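Local atomic coordinates of glycosyltransferase (duf1792) (Streptococcus sanguinis, PDB entry 5V4A), a protein that probably transfers sugar residues from UDP-sugar donors to acceptor substrates, this chain being the UDP-binding C-terminal GT-D domain of a longer glycosyltransferase. Residues Asp16-Lys21 and Arg65-Leu70. Sequence-based numbering, arbitrary orientation.
Sequences DYLLEK and RLMVCL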
# COMPACT_ATOMS: atom_id res chain seq x y z
N ASP A 16 0.37 -8.43 1.23
CA ASP A 16 1.08 -8.29 2.51
C ASP A 16 2.15 -9.36 2.69
O ASP A 16 3.18 -9.11 3.33
CB ASP A 16 0.10 -8.35 3.68
CG ASP A 16 -0.73 -7.08 3.85
OD1 ASP A 16 -0.51 -6.08 3.13
OD2 ASP A 16 -1.66 -7.14 4.66
N TYR A 17 1.90 -10.57 2.18
CA TYR A 17 2.91 -11.63 2.30
C TYR A 17 4.16 -11.28 1.50
O TYR A 17 5.28 -11.44 2.00
CB TYR A 17 2.34 -12.98 1.82
CG TYR A 17 3.22 -14.19 2.16
CD1 TYR A 17 4.15 -14.67 1.26
CD2 TYR A 17 3.12 -14.82 3.39
CE1 TYR A 17 4.94 -15.78 1.55
CE2 TYR A 17 3.92 -15.91 3.71
CZ TYR A 17 4.82 -16.39 2.79
OH TYR A 17 5.61 -17.47 3.11
N LEU A 18 3.98 -10.78 0.27
CA LEU A 18 5.12 -10.40 -0.55
C LEU A 18 5.89 -9.24 0.05
O LEU A 18 7.12 -9.19 -0.04
CB LEU A 18 4.65 -10.06 -1.97
CG LEU A 18 4.02 -11.19 -2.80
CD1 LEU A 18 3.53 -10.71 -4.17
CD2 LEU A 18 4.98 -12.39 -2.96
N LEU A 19 5.17 -8.27 0.63
CA LEU A 19 5.83 -7.14 1.29
C LEU A 19 6.57 -7.58 2.54
O LEU A 19 7.68 -7.11 2.81
CB LEU A 19 4.81 -6.06 1.65
CG LEU A 19 4.28 -5.32 0.43
CD1 LEU A 19 2.99 -4.57 0.74
CD2 LEU A 19 5.34 -4.36 -0.07
N GLU A 20 5.96 -8.47 3.33
CA GLU A 20 6.57 -8.96 4.56
C GLU A 20 7.78 -9.84 4.28
O GLU A 20 8.84 -9.66 4.90
CB GLU A 20 5.54 -9.75 5.36
CG GLU A 20 6.03 -10.17 6.74
CD GLU A 20 5.99 -9.03 7.74
OE1 GLU A 20 7.00 -8.80 8.43
OE2 GLU A 20 4.93 -8.38 7.83
N LYS A 21 7.64 -10.81 3.38
CA LYS A 21 8.66 -11.83 3.21
C LYS A 21 9.62 -11.56 2.06
O LYS A 21 10.71 -12.13 2.04
CB LYS A 21 7.99 -13.20 2.99
CG LYS A 21 7.11 -13.65 4.12
CD LYS A 21 7.84 -13.56 5.45
CE LYS A 21 7.22 -14.48 6.48
NZ LYS A 21 7.72 -15.88 6.34
N ARG A 65 10.32 -18.10 0.11
CA ARG A 65 11.08 -17.97 -1.13
C ARG A 65 10.15 -17.78 -2.33
O ARG A 65 10.45 -16.99 -3.23
CB ARG A 65 11.95 -19.23 -1.33
CG ARG A 65 12.86 -19.26 -2.57
CD ARG A 65 13.55 -20.62 -2.80
NE ARG A 65 12.66 -21.61 -3.41
CZ ARG A 65 13.07 -22.64 -4.14
NH1 ARG A 65 14.37 -22.82 -4.39
NH2 ARG A 65 12.17 -23.48 -4.65
N LEU A 66 8.99 -18.43 -2.32
CA LEU A 66 8.12 -18.40 -3.48
C LEU A 66 6.68 -18.65 -3.06
O LEU A 66 6.40 -19.65 -2.39
CB LEU A 66 8.57 -19.46 -4.50
CG LEU A 66 7.62 -19.63 -5.69
CD1 LEU A 66 7.57 -18.31 -6.41
CD2 LEU A 66 8.16 -20.70 -6.61
N MET A 67 5.78 -17.75 -3.46
CA MET A 67 4.35 -17.90 -3.23
C MET A 67 3.70 -18.40 -4.51
O MET A 67 3.90 -17.82 -5.58
CB MET A 67 3.70 -16.58 -2.81
CG MET A 67 2.26 -16.75 -2.29
SD MET A 67 1.49 -15.23 -1.67
CE MET A 67 1.65 -14.16 -3.11
N VAL A 68 2.91 -19.47 -4.40
CA VAL A 68 2.18 -20.06 -5.52
C VAL A 68 0.73 -19.63 -5.41
O VAL A 68 0.13 -19.76 -4.34
CB VAL A 68 2.31 -21.59 -5.53
CG1 VAL A 68 1.47 -22.19 -6.64
CG2 VAL A 68 3.79 -22.01 -5.62
N CYS A 69 0.15 -19.12 -6.51
CA CYS A 69 -1.18 -18.53 -6.49
C CYS A 69 -2.16 -19.29 -7.37
O CYS A 69 -1.79 -19.85 -8.40
CB CYS A 69 -1.14 -17.06 -6.91
SG CYS A 69 -0.08 -16.04 -5.84
N LEU A 70 -3.41 -19.30 -6.93
CA LEU A 70 -4.54 -19.87 -7.65
C LEU A 70 -5.65 -18.83 -7.71
O LEU A 70 -5.65 -17.87 -6.93
CB LEU A 70 -5.07 -21.13 -6.95
CG LEU A 70 -4.14 -22.33 -6.88
CD1 LEU A 70 -4.74 -23.39 -5.97
CD2 LEU A 70 -3.87 -22.89 -8.27
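The last turns of helix 11-21 pack against one side of strand 66-70, and the backbones come nearest at L18 and M67, whose CA atoms lie 8.0 Å apart. No hydrogen bond crosses the gap; M67 does the joining, reaching from the strand to both Y17 and L18. Its CG stands anti to the backbone N (chi1 -169°) and the chain runs on extended until it bends at chi3 (56°), which turns the methyl toward L18 and leaves the sulfur near Y17. SD approaches the tyrosine obliquely, 4.0 Å from CD1 of Y17. Measured from M67 SD to the centroid of the Y17 ring the distance is 4.9 Å, 48° off the ring normal, a Met-aromatic contact in which the methionine and tyrosine side chains run antiparallel alongside each other. The M67 and L18 side chains, by contrast, lie roughly perpendicular: M67 CE sits 3.8 Å from L18 CD2 and equally close to its CG, so the methyl rests against the branch point of the leucine. On the helix side, CG of K21 lies 3.8 Å above the plane of the Y17 ring, over its centre. W108 meets the same ring edge-to-face and also touches M67, while L18 continues onto L137 of helix 127-138. Backbone hydrogen bonds between M67 and both S24 and V26 tie the strand to 24-27, which follows directly after the helix. This is plain apolar helix-on-sheet packing, with helix 11-21 lying against the middle strand of the small three-stranded parallel sheet of the GT-D fold; R27, a UDP-binding residue, belongs to the neighbouring strand, its side chain about 7 Å from that of M67.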